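Local coordinates for protein glpG homolog (Haemophilus influenzae, PDB 2NR9) that probably cleaves transmembrane segments of substrate proteins within the membrane, as a rhomboid serine protease with a serine-histidine dyad, at residues A[21-24]-A[25-28]; A[78-81]-A[82-86]; A[123-126]-A[127-131]. The protein carries 2 engineered substitutions. All coordinates share one frame; numbering follows the deposited sequence. Where two conformers were deposited one is given.

Contact 1 (A[21-24]-A[25-28]). Engineered in segment 21-24: Ile24 (natural residue Leu). With PQE (3,6,12,15,18,21,24-heptaoxahexatriacontan-1-ol), chain F.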
ATOM      1  N   LEU A  21      15.536  -2.323   4.730  1.00 52.27           N
ATOM      2  CA  LEU A  21      16.428  -2.129   5.878  1.00 52.42           C
ATOM      3  C   LEU A  21      15.865  -2.708   7.168  1.00 51.33           C
ATOM      4  O   LEU A  21      16.594  -3.293   7.966  1.00 51.66           O
ATOM      5  CB  LEU A  21      16.772  -0.656   6.058  1.00 54.76           C
ATOM      6  CG  LEU A  21      17.594  -0.039   4.928  1.00 56.75           C
ATOM      7  CD1 LEU A  21      17.847   1.439   5.201  1.00 57.44           C
ATOM      8  CD2 LEU A  21      18.905  -0.785   4.756  1.00 56.92           C
ATOM      9  N   ILE A  22      14.567  -2.537   7.371  1.00 49.68           N
ATOM     10  CA  ILE A  22      13.918  -3.070   8.547  1.00 48.25           C
ATOM     11  C   ILE A  22      13.850  -4.604   8.494  1.00 48.68           C
ATOM     12  O   ILE A  22      14.119  -5.273   9.493  1.00 48.73           O
ATOM     13  CB  ILE A  22      12.541  -2.431   8.767  1.00 48.10           C
ATOM     14  CG1 ILE A  22      12.715  -0.945   9.125  1.00 47.20           C
ATOM     15  CG2 ILE A  22      11.789  -3.149   9.882  1.00 47.77           C
ATOM     16  CD1 ILE A  22      11.439  -0.147   9.060  1.00 47.05           C
ATOM     17  N   TYR A  23      13.605  -5.159   7.309  1.00 47.83           N
ATOM     18  CA  TYR A  23      13.580  -6.620   7.152  1.00 48.59           C
ATOM     19  C   TYR A  23      14.963  -7.198   7.431  1.00 49.56           C
ATOM     20  O   TYR A  23      15.111  -8.102   8.250  1.00 49.20           O
ATOM     21  CB  TYR A  23      13.109  -7.019   5.752  1.00 48.27           C
ATOM     22  CG  TYR A  23      12.858  -8.512   5.574  1.00 48.22           C
ATOM     23  CD1 TYR A  23      11.747  -9.117   6.146  1.00 48.16           C
ATOM     24  CD2 TYR A  23      13.685  -9.289   4.770  1.00 48.64           C
ATOM     25  CE1 TYR A  23      11.485 -10.463   5.959  1.00 49.45           C
ATOM     26  CE2 TYR A  23      13.431 -10.646   4.571  1.00 48.76           C
ATOM     27  CZ  TYR A  23      12.328 -11.224   5.173  1.00 49.58           C
ATOM     28  OH  TYR A  23      12.058 -12.564   4.988  1.00 50.43           O
ATOM     29  N   ILE A  24      15.983  -6.654   6.769  1.00 50.47           N
ATOM     30  CA  ILE A  24      17.349  -7.103   7.008  1.00 51.06           C
ATOM     31  C   ILE A  24      17.635  -7.080   8.506  1.00 51.07           C
ATOM     32  O   ILE A  24      18.172  -8.036   9.053  1.00 52.26           O
ATOM     33  CB  ILE A  24      18.382  -6.236   6.266  1.00 52.08           C
ATOM     34  CG1 ILE A  24      18.184  -6.345   4.752  1.00 52.78           C
ATOM     35  CG2 ILE A  24      19.802  -6.684   6.618  1.00 52.84           C
ATOM     36  CD1 ILE A  24      18.528  -7.721   4.182  1.00 53.08           C
ATOM     37  N   ALA A  25      17.247  -5.993   9.168  1.00 51.28           N
ATOM     38  CA  ALA A  25      17.425  -5.882  10.608  1.00 51.36           C
ATOM     39  C   ALA A  25      16.713  -7.031  11.325  1.00 51.71           C
ATOM     40  O   ALA A  25      17.238  -7.593  12.289  1.00 51.64           O
ATOM     41  CB  ALA A  25      16.913  -4.534  11.110  1.00 50.54           C
ATOM     42  N   GLN A  26      15.523  -7.386  10.846  1.00 51.48           N
ATOM     43  CA  GLN A  26      14.777  -8.490  11.445  1.00 53.03           C
ATOM     44  C   GLN A  26      15.598  -9.781  11.439  1.00 54.65           C
ATOM     45  O   GLN A  26      15.466 -10.611  12.337  1.00 54.11           O
ATOM     46  CB  GLN A  26      13.448  -8.724  10.706  1.00 52.06           C
ATOM     47  CG  GLN A  26      12.443  -7.593  10.839  1.00 50.81           C
ATOM     48  CD  GLN A  26      11.170  -7.843  10.050  1.00 51.07           C
ATOM     49  OE1 GLN A  26      10.767  -7.019   9.232  1.00 51.69           O
ATOM     50  NE2 GLN A  26      10.549  -8.998  10.269  1.00 51.87           N
ATOM     51  N   GLN A  27      16.484  -9.915  10.451  1.00 57.23           N
ATOM     52  CA  GLN A  27      17.252 -11.155  10.254  1.00 60.47           C
ATOM     53  C   GLN A  27      18.579 -11.273  11.028  1.00 61.69           C
ATOM     54  O   GLN A  27      19.110 -12.378  11.164  1.00 62.74           O
ATOM     55  CB  GLN A  27      17.508 -11.398   8.756  1.00 60.57           C
ATOM     56  CG  GLN A  27      16.302 -11.134   7.848  1.00 61.59           C
ATOM     57  CD  GLN A  27      15.136 -12.078   8.101  1.00 62.15           C
ATOM     58  OE1 GLN A  27      15.317 -13.287   8.242  1.00 62.59           O
ATOM     59  NE2 GLN A  27      13.926 -11.533   8.090  1.00 61.79           N
ATOM     60  N   LEU A  28      19.131 -10.158  11.513  1.00 63.51           N
ATOM     61  CA  LEU A  28      20.432 -10.223  12.212  1.00 65.54           C
ATOM     62  C   LEU A  28      20.376  -9.824  13.676  1.00 67.16           C
ATOM     63  O   LEU A  28      21.156  -8.984  14.122  1.00 68.26           O
ATOM     64  CB  LEU A  28      21.492  -9.354  11.529  1.00 64.96           C
ATOM     65  CG  LEU A  28      21.347  -8.884  10.095  1.00 64.60           C
ATOM     66  CD1 LEU A  28      20.957  -7.396  10.118  1.00 64.15           C
ATOM     67  CD2 LEU A  28      22.676  -9.051   9.394  1.00 64.56           C
TER
HETATM   68  O47 PQE F 205      16.183 -16.028   5.049  0.65 57.02           O
HETATM   69  C68 PQE F 205      14.985 -16.810   4.919  0.65 59.42           C
HETATM   70  C52 PQE F 205      13.823 -16.083   5.593  0.65 60.51           C
HETATM   71  O70 PQE F 205      12.626 -16.847   5.434  0.65 61.67           O
HETATM   72  C55 PQE F 205      11.852 -16.405   4.317  0.65 62.12           C
HETATM   73  C58 PQE F 205      10.792 -17.449   3.981  0.65 63.29           C
HETATM   74  O71 PQE F 205      10.319 -17.242   2.650  0.65 64.45           O
HETATM   75  C61 PQE F 205      10.669 -18.324   1.786  0.65 65.55           C
HETATM   76  C62 PQE F 205      12.045 -18.859   2.168  0.65 66.25           C
HETATM   77  C63 PQE F 205      12.904 -19.119   0.936  0.65 67.25           C
HETATM   78  C66 PQE F 205      12.639 -18.088  -0.155  1.00 67.94           C
HETATM   79  C67 PQE F 205      13.685 -16.980  -0.133  1.00 69.16           C
HETATM   80  O72 PQE F 205      13.341 -15.985  -1.100  1.00 70.90           O
HETATM   81  C65 PQE F 205      14.298 -14.924  -1.128  1.00 71.66           C
HETATM   82  C64 PQE F 205      13.840 -13.836  -2.096  1.00 71.77           C
HETATM   83  O73 PQE F 205      14.667 -12.679  -1.949  1.00 72.10           O
HETATM   84  C60 PQE F 205      14.683 -12.195  -0.605  1.00 72.48           C
HETATM   85  C59 PQE F 205      14.597 -10.672  -0.609  1.00 72.94           C
HETATM   86  O74 PQE F 205      14.788 -10.174   0.717  1.00 73.48           O
HETATM   87  C57 PQE F 205      14.270  -8.852   0.873  1.00 74.01           C
HETATM   88  C56 PQE F 205      14.595  -8.015  -0.362  1.00 74.41           C
HETATM   89  O75 PQE F 205      13.395  -7.706  -1.076  1.00 74.79           O
HETATM   90  C54 PQE F 205      13.646  -7.519  -2.469  1.00 75.53           C
HETATM   91  C53 PQE F 205      12.456  -6.819  -3.118  1.00 76.19           C
HETATM   92  O76 PQE F 205      12.920  -5.779  -3.977  1.00 76.71           O
HETATM   93  C51 PQE F 205      12.203  -5.750  -5.213  1.00 77.61           C
HETATM   94  C50 PQE F 205      12.570  -4.495  -6.004  1.00 78.26           C
HETATM   95  C49 PQE F 205      11.564  -4.239  -7.123  1.00 79.10           C
HETATM   96  C48 PQE F 205      12.251  -4.130  -8.479  1.00 79.87           C
HETATM   97  C47 PQE F 205      11.227  -3.962  -9.597  1.00 80.93           C
HETATM   98  C46 PQE F 205      11.267  -5.141 -10.564  1.00 82.01           C
HETATM   99  C45 PQE F 205       9.980  -5.233 -11.377  1.00 83.01           C
HETATM  100  C44 PQE F 205       9.900  -6.553 -12.141  1.00 83.92           C
HETATM  101  C43 PQE F 205       8.696  -6.577 -13.082  1.00 84.67           C
HETATM  102  C42 PQE F 205       9.111  -6.947 -14.504  1.00 85.18           C
HETATM  103  C41 PQE F 205       8.077  -7.852 -15.167  1.00 85.49           C
HETATM  104  C40 PQE F 205       8.744  -9.007 -15.891  1.00 85.76           C
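The C-terminal turn of helix 10-27, the first predicted transmembrane helix, brings the ring of Tyr23 and the amide of Gln27 together beside a bound polyether detergent. Tyr23 is one of the residues lining that detergent's pocket. Gln27 NE2 lies over one face of the Tyr23 ring, off-centre toward its rim, and comes 3.3 Å from CZ of Tyr23. The amide is tilted 37° from the ring plane, so it does not stack flat. Two torsions place it there: chi1 (-43°) sets Gln27 CG beside its own backbone N, and a bend at chi2 (-65°) turns the amide back over the tyrosine. The detergent passes close by, with its C55 at 3.9 Å from Tyr23 OH. Gln26 behaves differently. Its chain is extended beyond CG, and OE1 stays 3.9 Å from CD1 of Tyr23, with the amide nearly perpendicular to the ring. Gln26 NE2 is hydrogen-bonded to the carbonyl of His60. On another side of the helix, CG2 of Ile24, an engineered residue, meets CD1 of Leu28 at 3.8 Å. The last turn tightens: Gln26 N bonds to Ile22 O at 2.9 Å, but Gln27 N bonds weakly to Tyr23 O and, at 2.9 Å, to Ile24 O three residues back, as in a 3-10 turn. The amide nitrogen over the ring face is consistent with a weak amide-pi attraction, while buried Gln26 NE2 is satisfied by His60 O.

Contact 2 (A[78-81]-A[82-86])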
ATOM      1  N   GLY A  78       5.462   3.889  -7.833  1.00 48.27           N
ATOM      2  CA  GLY A  78       6.302   4.730  -8.689  1.00 49.27           C
ATOM      3  C   GLY A  78       5.492   5.435  -9.764  1.00 50.46           C
ATOM      4  O   GLY A  78       5.670   6.631  -9.995  1.00 50.32           O
ATOM      5  N   MET A  79       4.617   4.692 -10.444  1.00 51.43           N
ATOM      6  CA  MET A  79       3.730   5.302 -11.440  1.00 52.03           C
ATOM      7  C   MET A  79       2.993   6.484 -10.836  1.00 51.09           C
ATOM      8  O   MET A  79       2.910   7.546 -11.446  1.00 50.85           O
ATOM      9  CB  MET A  79       2.700   4.301 -11.961  1.00 53.83           C
ATOM     10  CG  MET A  79       3.245   3.247 -12.885  1.00 55.73           C
ATOM     11  SD  MET A  79       1.901   2.306 -13.630  1.00 58.96           S
ATOM     12  CE  MET A  79       2.829   1.015 -14.474  1.00 57.68           C
ATOM     13  N   ILE A  80       2.401   6.270  -9.662  1.00 49.51           N
ATOM     14  CA  ILE A  80       1.656   7.325  -8.970  1.00 49.23           C
ATOM     15  C   ILE A  80       2.541   8.526  -8.682  1.00 49.34           C
ATOM     16  O   ILE A  80       2.177   9.664  -8.977  1.00 49.46           O
ATOM     17  CB  ILE A  80       1.031   6.819  -7.639  1.00 48.09           C
ATOM     18  CG1 ILE A  80      -0.061   5.786  -7.922  1.00 47.28           C
ATOM     19  CG2 ILE A  80       0.451   7.983  -6.840  1.00 47.90           C
ATOM     20  CD1 ILE A  80      -0.771   5.292  -6.673  1.00 48.34           C
ATOM     21  N   GLU A  81       3.713   8.276  -8.113  1.00 49.82           N
ATOM     22  CA  GLU A  81       4.625   9.364  -7.797  1.00 51.04           C
ATOM     23  C   GLU A  81       5.024  10.160  -9.040  1.00 51.76           C
ATOM     24  O   GLU A  81       4.968  11.389  -9.043  1.00 51.75           O
ATOM     25  CB  GLU A  81       5.867   8.852  -7.079  1.00 51.05           C
ATOM     26  CG  GLU A  81       6.831   9.960  -6.710  1.00 51.78           C
ATOM     27  CD  GLU A  81       7.768   9.555  -5.606  1.00 50.98           C
ATOM     28  OE1 GLU A  81       7.985   8.343  -5.433  1.00 50.93           O
ATOM     29  OE2 GLU A  81       8.286  10.451  -4.908  1.00 51.59           O
ATOM     30  N   ARG A  82       5.411   9.456 -10.096  1.00 52.27           N
ATOM     31  CA  ARG A  82       5.842  10.110 -11.330  1.00 53.54           C
ATOM     32  C   ARG A  82       4.699  10.775 -12.082  1.00 52.95           C
ATOM     33  O   ARG A  82       4.918  11.685 -12.874  1.00 54.22           O
ATOM     34  CB  ARG A  82       6.571   9.123 -12.243  1.00 54.59           C
ATOM     35  CG  ARG A  82       7.979   8.785 -11.794  1.00 56.38           C
ATOM     36  CD  ARG A  82       8.680   7.843 -12.779  1.00 58.52           C
ATOM     37  NE  ARG A  82       8.176   6.470 -12.698  1.00 59.63           N
ATOM     38  CZ  ARG A  82       7.260   5.953 -13.511  1.00 60.47           C
ATOM     39  NH1 ARG A  82       6.748   6.685 -14.493  1.00 61.35           N
ATOM     40  NH2 ARG A  82       6.870   4.694 -13.356  1.00 60.18           N
ATOM     41  N   THR A  83       3.473  10.353 -11.803  1.00 51.98           N
ATOM     42  CA  THR A  83       2.325  10.887 -12.517  1.00 50.67           C
ATOM     43  C   THR A  83       1.550  11.974 -11.754  1.00 51.55           C
ATOM     44  O   THR A  83       1.152  12.984 -12.345  1.00 51.73           O
ATOM     45  CB  THR A  83       1.383   9.763 -12.975  1.00 49.69           C
ATOM     46  OG1 THR A  83       2.134   8.781 -13.700  1.00 48.33           O
ATOM     47  CG2 THR A  83       0.287  10.315 -13.863  1.00 48.79           C
ATOM     48  N   PHE A  84       1.383  11.800 -10.443  1.00 50.69           N
ATOM     49  CA  PHE A  84       0.609  12.763  -9.641  1.00 50.28           C
ATOM     50  C   PHE A  84       1.416  13.521  -8.571  1.00 50.60           C
ATOM     51  O   PHE A  84       0.877  14.392  -7.887  1.00 50.55           O
ATOM     52  CB  PHE A  84      -0.585  12.073  -8.977  1.00 50.50           C
ATOM     53  CG  PHE A  84      -1.395  11.236  -9.914  1.00 49.47           C
ATOM     54  CD1 PHE A  84      -1.213   9.868  -9.968  1.00 48.79           C
ATOM     55  CD2 PHE A  84      -2.332  11.817 -10.752  1.00 49.20           C
ATOM     56  CE1 PHE A  84      -1.948   9.094 -10.833  1.00 48.62           C
ATOM     57  CE2 PHE A  84      -3.066  11.046 -11.630  1.00 48.31           C
ATOM     58  CZ  PHE A  84      -2.882   9.680 -11.660  1.00 48.17           C
ATOM     59  N   GLY A  85       2.678  13.150  -8.383  1.00 50.10           N
ATOM     60  CA  GLY A  85       3.525  13.835  -7.408  1.00 49.03           C
ATOM     61  C   GLY A  85       3.880  13.023  -6.172  1.00 47.80           C
ATOM     62  O   GLY A  85       3.193  12.061  -5.814  1.00 48.00           O
ATOM     63  N   SER A  86       4.942  13.445  -5.492  1.00 45.72           N
ATOM     64  CA  SER A  86       5.411  12.759  -4.298  1.00 43.91           C
ATOM     65  C   SER A  86       4.479  12.937  -3.098  1.00 41.96           C
ATOM     66  O   SER A  86       4.388  12.059  -2.242  1.00 40.13           O
ATOM     67  CB  SER A  86       6.827  13.214  -3.945  1.00 44.22           C
ATOM     68  OG  SER A  86       7.728  12.916  -5.001  1.00 44.56           O
TER
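Helical bonding runs from Arg82 N to Gly78 O at 2.8 Å and from Phe84 N to Ile80 O at 2.7 Å, then ends at Gly85, whose phi is positive. Gly85 N still reaches Glu81 O at 3.0 Å, but from above the carbonyl plane. Thr83 adds a side-chain bond: with OG1 beside its backbone N (chi1 -52°), the hydroxyl donates to Met79 O at 2.7 Å. That carbonyl also takes a weak bond from Thr83 N. Gly85 separates two predicted transmembrane helices of the rhomboid fold, helix 63-84 and helix 86-108, and is the N-cap residue of the second. Across this turn Ser86 OG donates to Glu81 OE2 at 2.5 Å, using the anti lone pair of the carboxylate oxygen. Glu81 OE1 is also hydrogen-bonded to Thr12 OG1, and OE2 accepts from Ile11 N, so the buried carboxylate joins the start of helix 10-27 to the turn. Arg82 bends at chi3 (-74°) and folds back along the helix, and Gly78 O lies over one face of its guanidinium, toward the rim. Its NH2 is 3.9 Å from Met79 CG. Elsewhere on the helix, Ile80 CG2 touches Phe84 CD1 at 4.0 Å, and both side chains face helix 116-131.

Contact 3 (A[123-126]-A[127-131])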
ATOM      1  N   LEU A 123      -2.856  -0.051  -6.080  1.00 49.58           N
ATOM      2  CA  LEU A 123      -3.418  -0.722  -7.266  1.00 51.29           C
ATOM      3  C   LEU A 123      -4.827  -0.209  -7.548  1.00 51.72           C
ATOM      4  O   LEU A 123      -5.212  -0.018  -8.701  1.00 53.54           O
ATOM      5  CB  LEU A 123      -3.453  -2.245  -7.084  1.00 51.22           C
ATOM      6  CG  LEU A 123      -2.122  -2.969  -6.867  1.00 51.85           C
ATOM      7  CD1 LEU A 123      -2.333  -4.483  -6.849  1.00 51.07           C
ATOM      8  CD2 LEU A 123      -1.133  -2.584  -7.952  1.00 51.60           C
ATOM      9  N   GLY A 124      -5.602  -0.006  -6.490  1.00 51.37           N
ATOM     10  CA  GLY A 124      -6.953   0.516  -6.633  1.00 51.07           C
ATOM     11  C   GLY A 124      -6.956   1.913  -7.236  1.00 50.52           C
ATOM     12  O   GLY A 124      -7.779   2.228  -8.092  1.00 48.06           O
ATOM     13  N   TYR A 125      -6.037   2.757  -6.770  1.00 49.96           N
ATOM     14  CA  TYR A 125      -5.928   4.128  -7.259  1.00 50.06           C
ATOM     15  C   TYR A 125      -5.585   4.167  -8.745  1.00 51.00           C
ATOM     16  O   TYR A 125      -6.251   4.836  -9.529  1.00 50.06           O
ATOM     17  CB  TYR A 125      -4.867   4.889  -6.472  1.00 49.53           C
ATOM     18  CG  TYR A 125      -4.861   6.367  -6.749  1.00 49.21           C
ATOM     19  CD1 TYR A 125      -5.658   7.226  -6.016  1.00 48.29           C
ATOM     20  CD2 TYR A 125      -4.074   6.904  -7.760  1.00 49.86           C
ATOM     21  CE1 TYR A 125      -5.668   8.576  -6.266  1.00 48.47           C
ATOM     22  CE2 TYR A 125      -4.077   8.262  -8.019  1.00 49.03           C
ATOM     23  CZ  TYR A 125      -4.874   9.091  -7.265  1.00 49.07           C
ATOM     24  OH  TYR A 125      -4.889  10.440  -7.515  1.00 49.40           O
ATOM     25  N   VAL A 126      -4.539   3.443  -9.121  1.00 52.14           N
ATOM     26  CA  VAL A 126      -4.105   3.389 -10.509  1.00 54.00           C
ATOM     27  C   VAL A 126      -5.189   2.805 -11.411  1.00 55.39           C
ATOM     28  O   VAL A 126      -5.435   3.313 -12.507  1.00 55.39           O
ATOM     29  CB  VAL A 126      -2.816   2.565 -10.658  1.00 53.49           C
ATOM     30  CG1 VAL A 126      -2.467   2.375 -12.134  1.00 53.60           C
ATOM     31  CG2 VAL A 126      -1.671   3.232  -9.906  1.00 52.92           C
ATOM     32  N   PHE A 127      -5.854   1.757 -10.923  1.00 56.72           N
ATOM     33  CA  PHE A 127      -6.918   1.070 -11.674  1.00 57.99           C
ATOM     34  C   PHE A 127      -8.054   1.982 -12.129  1.00 58.68           C
ATOM     35  O   PHE A 127      -8.393   2.010 -13.311  1.00 59.22           O
ATOM     36  CB  PHE A 127      -7.491  -0.105 -10.864  1.00 58.71           C
ATOM     37  CG  PHE A 127      -8.721  -0.735 -11.490  1.00 59.41           C
ATOM     38  CD1 PHE A 127      -8.600  -1.755 -12.423  1.00 59.46           C
ATOM     39  CD2 PHE A 127      -9.991  -0.292 -11.152  1.00 59.06           C
ATOM     40  CE1 PHE A 127      -9.727  -2.327 -13.003  1.00 59.61           C
ATOM     41  CE2 PHE A 127     -11.120  -0.855 -11.733  1.00 59.50           C
ATOM     42  CZ  PHE A 127     -10.987  -1.874 -12.657  1.00 59.22           C
ATOM     43  N   ILE A 128      -8.690   2.671 -11.183  1.00 59.11           N
ATOM     44  CA  ILE A 128      -9.815   3.552 -11.520  1.00 58.87           C
ATOM     45  C   ILE A 128      -9.374   4.811 -12.253  1.00 59.16           C
ATOM     46  O   ILE A 128     -10.136   5.384 -13.031  1.00 58.64           O
ATOM     47  CB  ILE A 128     -10.665   3.923 -10.284  0.65 58.49           C
ATOM     48  CG1 ILE A 128      -9.775   4.416  -9.144  0.65 58.26           C
ATOM     49  CG2 ILE A 128     -11.491   2.739  -9.832  0.65 58.79           C
ATOM     50  CD1 ILE A 128      -9.159   5.758  -9.389  0.65 58.37           C
ATOM     51  N   ARG A 129      -8.171   5.286 -11.947  1.00 59.75           N
ATOM     52  CA  ARG A 129      -7.616   6.431 -12.653  1.00 60.88           C
ATOM     53  C   ARG A 129      -7.431   6.080 -14.118  1.00 60.95           C
ATOM     54  O   ARG A 129      -7.852   6.818 -15.001  1.00 60.08           O
ATOM     55  CB  ARG A 129      -6.286   6.850 -12.036  1.00 61.51           C
ATOM     56  CG  ARG A 129      -6.405   7.885 -10.937  1.00 62.21           C
ATOM     57  CD  ARG A 129      -6.748   9.241 -11.527  1.00 62.43           C
ATOM     58  NE  ARG A 129      -6.325  10.328 -10.656  1.00 63.10           N
ATOM     59  CZ  ARG A 129      -6.316  11.607 -11.005  1.00 62.52           C
ATOM     60  NH1 ARG A 129      -6.711  11.971 -12.220  1.00 62.00           N
ATOM     61  NH2 ARG A 129      -5.904  12.524 -10.142  1.00 62.56           N
ATOM     62  N   ASP A 130      -6.804   4.936 -14.367  1.00 62.40           N
ATOM     63  CA  ASP A 130      -6.596   4.456 -15.726  1.00 64.20           C
ATOM     64  C   ASP A 130      -7.947   4.278 -16.422  1.00 65.60           C
ATOM     65  O   ASP A 130      -8.149   4.745 -17.542  1.00 65.40           O
ATOM     66  CB  ASP A 130      -5.851   3.123 -15.699  1.00 64.57           C
ATOM     67  CG  ASP A 130      -5.566   2.590 -17.085  1.00 65.37           C
ATOM     68  OD1 ASP A 130      -5.911   1.420 -17.350  1.00 65.66           O
ATOM     69  OD2 ASP A 130      -5.054   3.359 -17.928  1.00 65.47           O
ATOM     70  N   LYS A 131      -8.860   3.591 -15.742  1.00 66.95           N
ATOM     71  CA  LYS A 131     -10.210   3.347 -16.246  1.00 68.41           C
ATOM     72  C   LYS A 131     -10.956   4.633 -16.618  1.00 68.49           C
ATOM     73  O   LYS A 131     -11.648   4.683 -17.637  1.00 68.52           O
ATOM     74  CB  LYS A 131     -11.013   2.543 -15.213  1.00 69.51           C
ATOM     75  CG  LYS A 131     -12.528   2.695 -15.306  1.00 71.20           C
ATOM     76  CD  LYS A 131     -13.086   2.170 -16.620  1.00 72.53           C
ATOM     77  CE  LYS A 131     -14.599   2.381 -16.684  1.00 73.12           C
ATOM     78  NZ  LYS A 131     -15.165   1.988 -18.007  1.00 73.66           N
TER
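Tyr125 CG stands anti to the backbone N (chi1 -170°), and Arg129, one turn on, bends at chi2 (-73°), which lays the two side chains alongside each other, pointing the same way. CG of Arg129 approaches the Tyr125 ring off-centre in a CH-pi contact, 4.2 Å from the ring centroid. Further out, Arg129 NE makes a weak hydrogen bond of 3.5 Å to Tyr125 OH. The hydroxyl lies at the edge of the guanidinium, near its plane, and the ring and guanidinium planes are 62° apart. The stronger partner of Tyr125 OH is the carboxylate of Asp183 on helix 166-191. Arg129 also touches the side chain of Asp183. The backbone is regular alpha helix: Arg129 N bonds to Tyr125 O at 3.1 Å and Asp130 N to Val126 O at 2.8 Å. Phe127 N bonds to Leu123 O at 2.9 Å. Leu123 and Val126 pack on helix 63-84, and Phe127 on Leu177. Helix 116-131 starts at the nucleophile Ser116, and the side chain of Leu123 is about 9 Å from those of Ser116 and His169. The contact belongs to the central helix of the rhomboid fold, at its predicted cytoplasmic end, where a tyrosine-arginine pair meets the helix that carries the catalytic histidine.

Overall arrangement
The three contacts follow one another along the chain, each at the C-terminal end of a helix: contact 1 on helix 10-27, contact 2 on helix 63-84 and contact 3 on helix 116-131. Contact 1 stands apart, its centre about 28 Å from that of contact 2 and about 32 Å from that of contact 3, across the chain's centre. Contacts 2 and 3 are neighbours, with centres about 13 Å apart. They touch most closely through Phe84 and Arg129, and also through Ile80 and Val126 and the edge-to-face rings of Phe84 and Tyr125. This joins two rhomboid helices near their predicted cytoplasmic ends. Contact 1 lies toward the predicted periplasmic end of its helix.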